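Local coordinates for protein JSC1_58120g3 ([Leptolyngbya] sp. JSC-1, PDB 6XHG) that binds a linear tetrapyrrole (bilin) chromophore in a GAF domain and probably works as a light sensor of the cyanobacteriochrome kind, at residues V38-F43 against K139-L144; E101-L106 against W155-V160; F124-C129 against S145-S150. All blocks are in the same frame, centred on the assembly; numbering follows the deposited sequence.

Interaction 1 (V38-F43 against K139-L144); sequences VTIYKF and KLWGLL. With BVX (3-[2-[(~{Z})-[5-[(4-ethenyl-3-methyl-5-oxidanylidene-pyrrol-2-ylidene)methyl]-3-(3-hydroxy-3-oxopropyl)-4-methyl-pyrrol-2-ylidene]methyl]-5-[(~{Z})-(3-ethyl-4-methyl-5-oxidanylidene-pyrrol-2-ylidene)methyl]-4-methyl-1~{H}-pyrrol-3-yl]propanoic acid), chain C.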
loop_
_atom_site.group_PDB
_atom_site.type_symbol
_atom_site.label_atom_id
_atom_site.label_comp_id
_atom_site.label_asym_id
_atom_site.label_seq_id
_atom_site.Cartn_x
_atom_site.Cartn_y
_atom_site.Cartn_z
ATOM N N VAL A 38 -0.367 7.681 3.287
ATOM C CA VAL A 38 0.398 6.622 2.642
ATOM C C VAL A 38 1.236 5.942 3.714
ATOM O O VAL A 38 1.842 6.614 4.555
ATOM C CB VAL A 38 1.291 7.157 1.503
ATOM C CG1 VAL A 38 2.108 6.031 0.887
ATOM C CG2 VAL A 38 0.441 7.828 0.444
ATOM N N THR A 39 1.244 4.613 3.700
ATOM C CA THR A 39 1.922 3.832 4.719
ATOM C C THR A 39 2.818 2.782 4.084
ATOM O O THR A 39 2.545 2.273 2.989
ATOM C CB THR A 39 0.929 3.150 5.675
ATOM O OG1 THR A 39 0.100 2.240 4.942
ATOM C CG2 THR A 39 0.064 4.181 6.361
ATOM N N ILE A 40 3.881 2.452 4.812
ATOM C CA ILE A 40 4.705 1.274 4.576
ATOM C C ILE A 40 4.488 0.314 5.736
ATOM O O ILE A 40 4.601 0.704 6.905
ATOM C CB ILE A 40 6.190 1.639 4.420
ATOM C CG1 ILE A 40 6.395 2.472 3.153
ATOM C CG2 ILE A 40 7.039 0.383 4.363
ATOM C CD1 ILE A 40 7.694 3.241 3.135
ATOM N N TYR A 41 4.123 -0.922 5.415
ATOM C CA TYR A 41 3.751 -1.926 6.399
ATOM C C TYR A 41 4.642 -3.142 6.199
ATOM O O TYR A 41 4.795 -3.620 5.075
ATOM C CB TYR A 41 2.261 -2.246 6.220
ATOM C CG TYR A 41 1.689 -3.461 6.903
ATOM C CD1 TYR A 41 1.768 -4.714 6.310
ATOM C CD2 TYR A 41 1.012 -3.347 8.111
ATOM C CE1 TYR A 41 1.218 -5.825 6.915
ATOM C CE2 TYR A 41 0.457 -4.452 8.723
ATOM C CZ TYR A 41 0.563 -5.689 8.119
ATOM O OH TYR A 41 0.013 -6.796 8.722
ATOM N N LYS A 42 5.250 -3.626 7.281
ATOM C CA LYS A 42 6.204 -4.728 7.225
ATOM C C LYS A 42 5.554 -5.999 7.752
ATOM O O LYS A 42 4.992 -5.998 8.855
ATOM C CB LYS A 42 7.461 -4.392 8.030
ATOM C CG LYS A 42 8.486 -5.507 8.116
ATOM C CD LYS A 42 9.739 -5.027 8.837
ATOM C CE LYS A 42 10.836 -6.078 8.820
ATOM N NZ LYS A 42 12.080 -5.586 9.475
ATOM N N PHE A 43 5.629 -7.074 6.964
ATOM C CA PHE A 43 5.129 -8.372 7.392
ATOM C C PHE A 43 6.011 -8.963 8.486
ATOM O O PHE A 43 7.241 -8.896 8.420
ATOM C CB PHE A 43 5.066 -9.327 6.201
ATOM C CG PHE A 43 3.861 -9.129 5.332
ATOM C CD1 PHE A 43 2.587 -9.129 5.875
ATOM C CD2 PHE A 43 4.002 -8.929 3.968
ATOM C CE1 PHE A 43 1.474 -8.942 5.073
ATOM C CE2 PHE A 43 2.895 -8.738 3.159
ATOM C CZ PHE A 43 1.630 -8.746 3.713
ATOM N N LYS A 139 11.169 -12.272 -2.120
ATOM C CA LYS A 139 10.564 -12.519 -0.818
ATOM C C LYS A 139 9.557 -11.410 -0.524
ATOM O O LYS A 139 9.905 -10.229 -0.570
ATOM C CB LYS A 139 11.625 -12.596 0.279
ATOM C CG LYS A 139 11.148 -13.366 1.495
ATOM C CD LYS A 139 10.732 -14.763 1.010
ATOM C CE LYS A 139 10.375 -15.722 2.132
ATOM N NZ LYS A 139 9.152 -15.301 2.862
ATOM N N LEU A 140 8.320 -11.783 -0.217
ATOM C CA LEU A 140 7.306 -10.792 0.143
ATOM C C LEU A 140 7.622 -10.175 1.503
ATOM O O LEU A 140 7.567 -10.859 2.533
ATOM C CB LEU A 140 5.924 -11.439 0.150
ATOM C CG LEU A 140 4.743 -10.532 0.506
ATOM C CD1 LEU A 140 4.664 -9.346 -0.446
ATOM C CD2 LEU A 140 3.433 -11.318 0.518
ATOM N N TRP A 141 7.955 -8.879 1.511
ATOM C CA TRP A 141 8.452 -8.157 2.676
ATOM C C TRP A 141 7.366 -7.335 3.360
ATOM O O TRP A 141 7.334 -7.247 4.593
ATOM C CB TRP A 141 9.615 -7.245 2.264
ATOM C CG TRP A 141 10.209 -6.432 3.386
ATOM C CD1 TRP A 141 11.305 -6.753 4.136
ATOM C CD2 TRP A 141 9.772 -5.145 3.849
ATOM N NE1 TRP A 141 11.560 -5.760 5.052
ATOM C CE2 TRP A 141 10.635 -4.761 4.895
ATOM C CE3 TRP A 141 8.727 -4.286 3.488
ATOM C CZ2 TRP A 141 10.488 -3.558 5.583
ATOM C CZ3 TRP A 141 8.585 -3.089 4.174
ATOM C CH2 TRP A 141 9.458 -2.738 5.208
ATOM N N GLY A 142 6.469 -6.734 2.591
ATOM C CA GLY A 142 5.476 -5.859 3.173
ATOM C C GLY A 142 4.525 -5.325 2.129
ATOM O O GLY A 142 4.401 -5.875 1.032
ATOM N N LEU A 143 3.853 -4.241 2.490
ATOM C CA LEU A 143 2.833 -3.615 1.669
ATOM C C LEU A 143 3.043 -2.109 1.635
ATOM O O LEU A 143 3.413 -1.497 2.642
ATOM C CB LEU A 143 1.430 -3.923 2.207
ATOM C CG LEU A 143 1.038 -5.389 2.410
ATOM C CD1 LEU A 143 -0.279 -5.499 3.183
ATOM C CD2 LEU A 143 0.955 -6.121 1.079
ATOM N N LEU A 144 2.807 -1.517 0.470
ATOM C CA LEU A 144 2.722 -0.070 0.325
ATOM C C LEU A 144 1.258 0.274 0.110
ATOM O O LEU A 144 0.645 -0.195 -0.855
ATOM C CB LEU A 144 3.576 0.419 -0.844
ATOM C CG LEU A 144 3.391 1.887 -1.231
ATOM C CD1 LEU A 144 3.898 2.802 -0.128
ATOM C CD2 LEU A 144 4.095 2.184 -2.546
HETATM C CHA BVX C . -8.224 -9.705 2.825
HETATM N NA BVX C . -6.849 -7.920 4.101
HETATM C C1A BVX C . -7.263 -8.524 2.969
HETATM C C2A BVX C . -6.655 -7.889 1.910
HETATM C C3A BVX C . -5.862 -6.900 2.410
HETATM C C4A BVX C . -5.989 -6.924 3.791
HETATM C CMA BVX C . -5.020 -5.970 1.542
HETATM C CAA BVX C . -6.831 -8.261 0.438
HETATM C CBA BVX C . -5.765 -9.312 0.109
HETATM C CGA BVX C . -6.353 -10.466 -0.704
HETATM O O1A BVX C . -7.544 -10.412 -1.112
HETATM O O2A BVX C . -5.641 -11.471 -0.969
HETATM C CHB BVX C . -5.336 -6.044 4.873
HETATM N NB BVX C . -4.762 -3.924 3.895
HETATM C C1B BVX C . -4.562 -4.978 4.718
HETATM C C2B BVX C . -3.407 -4.741 5.427
HETATM C C3B BVX C . -2.898 -3.558 5.031
HETATM C C4B BVX C . -3.738 -3.048 4.069
HETATM C CMB BVX C . -2.800 -5.652 6.487
HETATM O OB BVX C . -3.604 -2.020 3.491
HETATM C CAB BVX C . -1.609 -2.929 5.564
HETATM C CBB BVX C . -1.445 -1.623 5.571
HETATM N NC BVX C . -9.273 -9.078 8.143
HETATM C C1C BVX C . -9.132 -8.701 9.444
HETATM C C2C BVX C . -10.104 -9.334 10.177
HETATM C C3C BVX C . -10.835 -10.087 9.335
HETATM C C4C BVX C . -10.318 -9.933 8.068
HETATM C CMC BVX C . -10.324 -9.205 11.684
HETATM O OC BVX C . -8.318 -7.960 9.883
HETATM C CAC BVX C . -12.028 -10.959 9.735
HETATM C CBC BVX C . -11.727 -12.456 9.725
HETATM C CHD BVX C . -10.810 -10.535 6.998
HETATM N ND BVX C . -9.196 -9.799 5.048
HETATM C C1D BVX C . -10.232 -10.523 5.574
HETATM C C2D BVX C . -10.755 -11.306 4.576
HETATM C C3D BVX C . -10.054 -11.080 3.449
HETATM C C4D BVX C . -9.083 -10.146 3.732
HETATM C CMD BVX C . -11.928 -12.274 4.732
HETATM C CAD BVX C . -10.305 -11.750 2.098
HETATM C CBD BVX C . -10.871 -10.755 1.081
HETATM C CGD BVX C . -12.129 -10.092 1.632
HETATM O O1D BVX C . -13.080 -10.792 2.062
HETATM O O2D BVX C . -12.218 -8.840 1.648
HETATM O O HOH W 1 8.777 -8.812 5.897
#
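Tyr-41 and Leu-143 face each other as a hydrogen-bonded antiparallel pair in the central sheet of the GAF domain, with Tyr-41 N 2.9 Å from Leu-143 O and Leu-143 N 2.8 Å from Tyr-41 O. Their side chains run side by side on the chromophore's side of the sheet, CD1 to CD1 at 3.8 Å. With CG swung opposite the backbone N (chi1 167°), the Tyr-41 ring lays one face on the bilin's ethenyl group, CG 3.6 Å from CAB, while its OH bonds to Trp-68 O. Next to it the Phe-43 ring wedges against Leu-143, CZ to CG 3.6 Å, and against Leu-140. This is the tight half. The solvent side is the exposed, extended Lys-42 chain draped over one face of the partly exposed Trp-141, its CG 4.1 Å from the centroid of the six-membered ring; Ile-40 CG2, at that ring's edge, already belongs to the buried, helix-covered part. Were Tyr-41 an alanine, the ethenyl group would probably lose its ring cover and Trp-68 O its hydroxyl partner. The hydrogen-bonded pair spends its backbone N-H and C=O groups on each other, so these two strands offer the bilin mainly carbon: the ring of Tyr-41 and a methyl of Leu-143.

Interaction 2 (E101-L106 against W155-V160); sequences EGKFNL and WDEAEV
Phe-104 drives its ring into the start of helix 157-178 and lies under the side chain of Glu-157. The helix opens with a capping box: Asp-156, in the N-cap position, takes Glu-159 N on its OD1 at 2.8 Å, nearly in line with the C-O bond, while Asp-156 N returns a longer bond to Glu-159 OE1, which it meets from above the carboxylate plane. Glu-159 OE1 is also paired with Arg-153 in a salt bridge. The other partner is the short, weakly bonded strand 103-104, which belongs to a two-stranded sheet with 95-100.

Two side chains do most of the work, sliding past each other in opposite directions. Phe-104 has CG opposite its carbonyl carbon (chi1 -67°), which aims the ring at the helix. Glu-157 has CG beside its backbone N, and this first torsion sets CG over the ring: it sits 3.6 Å from the centroid, 18° off the normal, a CH-pi contact over the face. The extended chain beyond carries CD and the carboxylate on to the strand, where OE2 accepts from Phe-104 N. The modelled 2.4 Å between that N and OE2 is too short to be trusted as a length, though the direction of the bond is plausible. The same oxygen lies close to Lys-103 CB, whose extended chain leads off beside Glu-157 with its amine well away from the contact. The Phe-104 side chain also touches Val-88 and Thr-97. At the edge of its ring, Val-160 CG2 stands 4.1 Å from CZ. Trp-155 O approaches in the ring plane, at 3.1 Å from Phe-104 CE2 and 3.4 Å from CZ.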
loop_
_atom_site.group_PDB
_atom_site.type_symbol
_atom_site.label_atom_id
_atom_site.label_comp_id
_atom_site.label_asym_id
_atom_site.label_seq_id
_atom_site.Cartn_x
_atom_site.Cartn_y
_atom_site.Cartn_z
ATOM N N GLU A 101 -4.683 -9.720 -15.685
ATOM C CA GLU A 101 -3.673 -9.468 -16.719
ATOM C C GLU A 101 -3.047 -8.085 -16.563
ATOM O O GLU A 101 -2.838 -7.358 -17.537
ATOM C CB GLU A 101 -4.254 -9.646 -18.125
ATOM C CG GLU A 101 -4.608 -11.086 -18.466
ATOM C CD GLU A 101 -5.196 -11.237 -19.860
ATOM O OE1 GLU A 101 -5.537 -10.208 -20.481
ATOM O OE2 GLU A 101 -5.315 -12.387 -20.334
ATOM N N GLY A 102 -2.744 -7.720 -15.319
ATOM C CA GLY A 102 -2.051 -6.473 -15.064
ATOM C C GLY A 102 -2.841 -5.219 -15.353
ATOM O O GLY A 102 -2.247 -4.175 -15.630
ATOM N N LYS A 103 -4.169 -5.288 -15.312
ATOM C CA LYS A 103 -5.009 -4.117 -15.545
ATOM C C LYS A 103 -6.373 -4.369 -14.916
ATOM O O LYS A 103 -6.665 -5.469 -14.441
ATOM C CB LYS A 103 -5.141 -3.825 -17.044
ATOM C CG LYS A 103 -5.936 -4.876 -17.805
ATOM C CD LYS A 103 -5.687 -4.792 -19.302
ATOM C CE LYS A 103 -6.364 -5.939 -20.036
ATOM N NZ LYS A 103 -5.972 -5.995 -21.474
ATOM N N PHE A 104 -7.203 -3.328 -14.902
ATOM C CA PHE A 104 -8.574 -3.482 -14.430
ATOM C C PHE A 104 -9.364 -4.335 -15.411
ATOM O O PHE A 104 -9.184 -4.233 -16.627
ATOM C CB PHE A 104 -9.263 -2.123 -14.263
ATOM C CG PHE A 104 -8.700 -1.271 -13.157
ATOM C CD1 PHE A 104 -7.755 -1.768 -12.275
ATOM C CD2 PHE A 104 -9.132 0.038 -13.000
ATOM C CE1 PHE A 104 -7.245 -0.973 -11.259
ATOM C CE2 PHE A 104 -8.627 0.835 -11.989
ATOM C CZ PHE A 104 -7.680 0.329 -11.118
ATOM N N ASN A 105 -10.234 -5.189 -14.880
ATOM C CA ASN A 105 -11.262 -5.823 -15.696
ATOM C C ASN A 105 -12.517 -4.966 -15.586
ATOM O O ASN A 105 -13.258 -5.046 -14.603
ATOM C CB ASN A 105 -11.501 -7.258 -15.238
ATOM C CG ASN A 105 -12.525 -7.994 -16.092
ATOM O OD1 ASN A 105 -13.412 -7.393 -16.696
ATOM N ND2 ASN A 105 -12.398 -9.316 -16.144
ATOM N N LEU A 106 -12.747 -4.124 -16.597
ATOM C CA LEU A 106 -13.870 -3.195 -16.563
ATOM C C LEU A 106 -15.203 -3.889 -16.788
ATOM O O LEU A 106 -16.249 -3.283 -16.537
ATOM C CB LEU A 106 -13.674 -2.094 -17.608
ATOM C CG LEU A 106 -12.495 -1.146 -17.376
ATOM C CD1 LEU A 106 -12.050 -0.502 -18.684
ATOM C CD2 LEU A 106 -12.860 -0.086 -16.349
ATOM N N TRP A 155 -9.534 5.050 -8.026
ATOM C CA TRP A 155 -8.194 4.663 -8.439
ATOM C C TRP A 155 -8.211 4.221 -9.893
ATOM O O TRP A 155 -9.004 3.354 -10.272
ATOM C CB TRP A 155 -7.650 3.539 -7.556
ATOM C CG TRP A 155 -7.741 3.824 -6.094
ATOM C CD1 TRP A 155 -8.679 3.359 -5.217
ATOM C CD2 TRP A 155 -6.820 4.601 -5.321
ATOM N NE1 TRP A 155 -8.419 3.827 -3.952
ATOM C CE2 TRP A 155 -7.280 4.590 -3.988
ATOM C CE3 TRP A 155 -5.659 5.321 -5.630
ATOM C CZ2 TRP A 155 -6.618 5.265 -2.964
ATOM C CZ3 TRP A 155 -5.002 5.992 -4.610
ATOM C CH2 TRP A 155 -5.483 5.958 -3.294
ATOM N N ASP A 156 -7.351 4.828 -10.705
ATOM C CA ASP A 156 -7.172 4.408 -12.086
ATOM C C ASP A 156 -5.921 3.540 -12.195
ATOM O O ASP A 156 -5.092 3.484 -11.284
ATOM C CB ASP A 156 -7.117 5.618 -13.033
ATOM C CG ASP A 156 -5.939 6.549 -12.764
ATOM O OD1 ASP A 156 -4.810 6.077 -12.513
ATOM O OD2 ASP A 156 -6.151 7.778 -12.823
ATOM N N GLU A 157 -5.790 2.852 -13.331
ATOM C CA GLU A 157 -4.757 1.829 -13.427
ATOM C C GLU A 157 -3.365 2.434 -13.484
ATOM O O GLU A 157 -2.398 1.796 -13.051
ATOM C CB GLU A 157 -4.972 0.985 -14.681
ATOM C CG GLU A 157 -6.415 0.732 -15.042
ATOM C CD GLU A 157 -6.552 -0.129 -16.280
ATOM O OE1 GLU A 157 -6.330 0.393 -17.392
ATOM O OE2 GLU A 157 -6.867 -1.328 -16.145
ATOM N N ALA A 158 -3.240 3.658 -14.004
ATOM C CA ALA A 158 -1.952 4.343 -13.992
ATOM C C ALA A 158 -1.467 4.642 -12.577
ATOM O O ALA A 158 -0.273 4.504 -12.286
ATOM C CB ALA A 158 -2.043 5.633 -14.810
ATOM N N GLU A 159 -2.379 5.009 -11.670
ATOM C CA GLU A 159 -1.983 5.191 -10.274
ATOM C C GLU A 159 -1.532 3.889 -9.624
ATOM O O GLU A 159 -0.551 3.876 -8.871
ATOM C CB GLU A 159 -3.127 5.809 -9.470
ATOM C CG GLU A 159 -3.478 7.237 -9.852
ATOM C CD GLU A 159 -4.741 7.727 -9.165
ATOM O OE1 GLU A 159 -5.604 6.887 -8.831
ATOM O OE2 GLU A 159 -4.870 8.951 -8.952
ATOM N N VAL A 160 -2.232 2.786 -9.894
ATOM C CA VAL A 160 -1.839 1.509 -9.303
ATOM C C VAL A 160 -0.489 1.058 -9.848
ATOM O O VAL A 160 0.367 0.564 -9.100
ATOM C CB VAL A 160 -2.935 0.457 -9.546
ATOM C CG1 VAL A 160 -2.548 -0.875 -8.917
ATOM C CG2 VAL A 160 -4.266 0.948 -9.003
#

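Interaction 3 (F124-C129 against S145-S150); sequences FEVKSC and SAFQNS. With BVX (3-[2-[(~{Z})-[5-[(4-ethenyl-3-methyl-5-oxidanylidene-pyrrol-2-ylidene)methyl]-3-(3-hydroxy-3-oxopropyl)-4-methyl-pyrrol-2-ylidene]methyl]-5-[(~{Z})-(3-ethyl-4-methyl-5-oxidanylidene-pyrrol-2-ylidene)methyl]-4-methyl-1~{H}-pyrrol-3-yl]propanoic acid), chain C.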
loop_
_atom_site.group_PDB
_atom_site.type_symbol
_atom_site.label_atom_id
_atom_site.label_comp_id
_atom_site.label_asym_id
_atom_site.label_seq_id
_atom_site.Cartn_x
_atom_site.Cartn_y
_atom_site.Cartn_z
ATOM N N PHE A 124 -8.924 1.532 11.176
ATOM C CA PHE A 124 -7.769 2.330 10.790
ATOM C C PHE A 124 -8.181 3.626 10.104
ATOM O O PHE A 124 -7.328 4.309 9.528
ATOM C CB PHE A 124 -6.810 1.522 9.911
ATOM C CG PHE A 124 -6.162 0.375 10.634
ATOM C CD1 PHE A 124 -6.481 -0.936 10.328
ATOM C CD2 PHE A 124 -5.247 0.619 11.648
ATOM C CE1 PHE A 124 -5.888 -1.983 11.012
ATOM C CE2 PHE A 124 -4.649 -0.421 12.331
ATOM C CZ PHE A 124 -4.968 -1.724 12.013
ATOM N N GLU A 125 -9.479 3.955 10.134
ATOM C CA GLU A 125 -10.034 5.207 9.612
ATOM C C GLU A 125 -9.977 5.291 8.089
ATOM O O GLU A 125 -9.931 6.386 7.523
ATOM C CB GLU A 125 -9.362 6.429 10.247
ATOM C CG GLU A 125 -9.272 6.343 11.761
ATOM C CD GLU A 125 -8.892 7.658 12.401
ATOM O OE1 GLU A 125 -9.785 8.300 12.986
ATOM O OE2 GLU A 125 -7.717 8.064 12.292
ATOM N N VAL A 126 -9.989 4.149 7.409
ATOM C CA VAL A 126 -9.824 4.089 5.961
ATOM C C VAL A 126 -11.202 4.045 5.312
ATOM O O VAL A 126 -12.080 3.292 5.750
ATOM C CB VAL A 126 -8.979 2.870 5.553
ATOM C CG1 VAL A 126 -8.931 2.724 4.035
ATOM C CG2 VAL A 126 -7.574 2.986 6.127
ATOM N N LYS A 127 -11.391 4.855 4.265
ATOM C CA LYS A 127 -12.577 4.783 3.426
ATOM C C LYS A 127 -12.269 4.371 1.992
ATOM O O LYS A 127 -13.204 4.148 1.213
ATOM C CB LYS A 127 -13.307 6.136 3.418
ATOM C CG LYS A 127 -14.125 6.390 4.676
ATOM C CD LYS A 127 -14.982 7.634 4.559
ATOM C CE LYS A 127 -15.761 7.861 5.840
ATOM N NZ LYS A 127 -16.626 6.690 6.155
ATOM N N SER A 128 -10.995 4.261 1.628
ATOM C CA SER A 128 -10.557 3.973 0.271
ATOM C C SER A 128 -9.112 3.513 0.366
ATOM O O SER A 128 -8.333 4.102 1.120
ATOM C CB SER A 128 -10.680 5.202 -0.636
ATOM O OG SER A 128 -10.051 4.974 -1.885
ATOM N N CYS A 129 -8.748 2.473 -0.385
ATOM C CA CYS A 129 -7.380 1.988 -0.261
ATOM C C CYS A 129 -6.856 1.398 -1.561
ATOM O O CYS A 129 -7.553 0.641 -2.243
ATOM C CB CYS A 129 -7.279 0.924 0.842
ATOM S SG CYS A 129 -8.405 -0.486 0.631
ATOM N N SER A 145 0.699 1.095 0.997
ATOM C CA SER A 145 -0.727 1.388 0.972
ATOM C C SER A 145 -0.971 2.875 0.781
ATOM O O SER A 145 -0.353 3.705 1.454
ATOM C CB SER A 145 -1.403 0.904 2.258
ATOM O OG SER A 145 -1.205 -0.487 2.439
ATOM N N ALA A 146 -1.862 3.199 -0.148
ATOM C CA ALA A 146 -2.414 4.537 -0.302
ATOM C C ALA A 146 -3.853 4.551 0.203
ATOM O O ALA A 146 -4.677 3.749 -0.250
ATOM C CB ALA A 146 -2.352 4.983 -1.762
ATOM N N PHE A 147 -4.151 5.451 1.139
ATOM C CA PHE A 147 -5.433 5.507 1.825
ATOM C C PHE A 147 -6.030 6.892 1.629
ATOM O O PHE A 147 -5.326 7.909 1.736
ATOM C CB PHE A 147 -5.309 5.256 3.342
ATOM C CG PHE A 147 -4.876 3.866 3.721
ATOM C CD1 PHE A 147 -5.470 2.753 3.154
ATOM C CD2 PHE A 147 -3.896 3.676 4.682
ATOM C CE1 PHE A 147 -5.082 1.478 3.525
ATOM C CE2 PHE A 147 -3.501 2.404 5.052
ATOM C CZ PHE A 147 -4.098 1.304 4.475
ATOM N N GLN A 148 -7.347 6.922 1.450
ATOM C CA GLN A 148 -8.156 8.110 1.668
ATOM C C GLN A 148 -9.076 7.849 2.850
ATOM O O GLN A 148 -9.687 6.780 2.952
ATOM C CB GLN A 148 -8.976 8.444 0.414
ATOM C CG GLN A 148 -9.581 9.841 0.373
ATOM C CD GLN A 148 -8.557 10.934 0.120
ATOM O OE1 GLN A 148 -7.397 10.830 0.518
ATOM N NE2 GLN A 148 -8.988 11.994 -0.552
ATOM N N ASN A 149 -9.170 8.829 3.744
ATOM C CA ASN A 149 -9.846 8.647 5.021
ATOM C C ASN A 149 -11.191 9.347 5.111
ATOM O O ASN A 149 -12.094 8.838 5.777
ATOM C CB ASN A 149 -8.947 9.145 6.158
ATOM C CG ASN A 149 -7.639 8.381 6.240
ATOM O OD1 ASN A 149 -7.522 7.267 5.733
ATOM N ND2 ASN A 149 -6.639 8.991 6.863
ATOM N N SER A 150 -11.347 10.498 4.455
ATOM C CA SER A 150 -12.558 11.298 4.588
ATOM C C SER A 150 -13.636 10.961 3.567
ATOM O O SER A 150 -14.786 11.375 3.752
ATOM C CB SER A 150 -12.212 12.786 4.484
ATOM O OG SER A 150 -11.658 13.092 3.216
HETATM C CHA BVX C . -8.224 -9.705 2.825
HETATM N NA BVX C . -6.849 -7.920 4.101
HETATM C C1A BVX C . -7.263 -8.524 2.969
HETATM C C2A BVX C . -6.655 -7.889 1.910
HETATM C C3A BVX C . -5.862 -6.900 2.410
HETATM C C4A BVX C . -5.989 -6.924 3.791
HETATM C CMA BVX C . -5.020 -5.970 1.542
HETATM C CAA BVX C . -6.831 -8.261 0.438
HETATM C CBA BVX C . -5.765 -9.312 0.109
HETATM C CGA BVX C . -6.353 -10.466 -0.704
HETATM O O1A BVX C . -7.544 -10.412 -1.112
HETATM O O2A BVX C . -5.641 -11.471 -0.969
HETATM C CHB BVX C . -5.336 -6.044 4.873
HETATM N NB BVX C . -4.762 -3.924 3.895
HETATM C C1B BVX C . -4.562 -4.978 4.718
HETATM C C2B BVX C . -3.407 -4.741 5.427
HETATM C C3B BVX C . -2.898 -3.558 5.031
HETATM C C4B BVX C . -3.738 -3.048 4.069
HETATM C CMB BVX C . -2.800 -5.652 6.487
HETATM O OB BVX C . -3.604 -2.020 3.491
HETATM C CAB BVX C . -1.609 -2.929 5.564
HETATM C CBB BVX C . -1.445 -1.623 5.571
HETATM N NC BVX C . -9.273 -9.078 8.143
HETATM C C1C BVX C . -9.132 -8.701 9.444
HETATM C C2C BVX C . -10.104 -9.334 10.177
HETATM C C3C BVX C . -10.835 -10.087 9.335
HETATM C C4C BVX C . -10.318 -9.933 8.068
HETATM C CMC BVX C . -10.324 -9.205 11.684
HETATM O OC BVX C . -8.318 -7.960 9.883
HETATM C CAC BVX C . -12.028 -10.959 9.735
HETATM C CBC BVX C . -11.727 -12.456 9.725
HETATM C CHD BVX C . -10.810 -10.535 6.998
HETATM N ND BVX C . -9.196 -9.799 5.048
HETATM C C1D BVX C . -10.232 -10.523 5.574
HETATM C C2D BVX C . -10.755 -11.306 4.576
HETATM C C3D BVX C . -10.054 -11.080 3.449
HETATM C C4D BVX C . -9.083 -10.146 3.732
HETATM C CMD BVX C . -11.928 -12.274 4.732
HETATM C CAD BVX C . -10.305 -11.750 2.098
HETATM C CBD BVX C . -10.871 -10.755 1.081
HETATM C CGD BVX C . -12.129 -10.092 1.632
HETATM O O1D BVX C . -13.080 -10.792 2.062
HETATM O O2D BVX C . -12.218 -8.840 1.648
HETATM O O HOH W 2 -5.955 5.660 7.712
#
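Phe-147 and Cys-129 form a non-hydrogen-bonded antiparallel pair, and the phenylalanine ring reaches from there toward the bilin. Its CB starts 3.9 Å from Ser-128 O. With CG opposite the carbonyl carbon (chi1 -67°), the ring turns one face to Val-126, whose CG2 lies 3.7 Å from the centroid, close to the normal, in a CH-pi contact. CD1 is held on two sides, by Cys-129 CB at 3.5 Å near the ring plane and by Val-126 CG1; CE1 shares that same Cys-129 CB. At the tip, Phe-147 CZ comes 3.5 Å from BVX OB, the carbonyl oxygen of the chromophore. To that oxygen Ser-145 OG donates a hydrogen bond, OG to BVX OB 3.0 Å.

The backbones belong to the hairpin of strands 128-136 and 139-148, distorted here by a classic beta bulge in which Lys-127 and Ser-128 both face Gln-148. Lys-127 N donates to Gln-148 O in the carbonyl plane, whereas Gln-148 N meets Ser-128 O from above its plane. Just ahead of the bulge, Glu-125, at positive phi, is the C-prime residue of the Schellman motif closing helix 115-123.

That turn brings Glu-125 O up against Asn-149, 3.1 Å from its OD1. Both are acceptors, so they cannot bond each other; instead OD1 is fed by a water that donates to it and to Phe-124 O, while Asn-149 N donates to Glu-36 OE1. On the outer side the Lys-127 chain lies along the backbone of Asn-149 and Ser-150, CD 3.4 Å from Asn-149 O, before bending at its last torsion.

How the interactions relate
Interactions 1 and 3 are two stations along strand 139-148, their centres 16 Å apart, and both reach the bilin: the first through its ethenyl group, the second through the carbonyl oxygen of the same ring. They join directly where Thr-39 N lies 2.9 Å from Ser-145 O, a probable hydrogen bond continuing the sheet, and where Thr-39 OG1 packs on Phe-147 CE2. Interaction 2 sits farther out, 20 Å from interaction 1 and 18 Å from interaction 3 between centres, with no touch to the former. Trp-155 links it to the latter: NE1 is 2.9 Å from Ser-128 OG, a weak hydrogen bond, and CH2 packs on Ala-146 CB. The side chain of Trp-155 is about 10 Å from the bound BVX, the bilin, between nearest atoms.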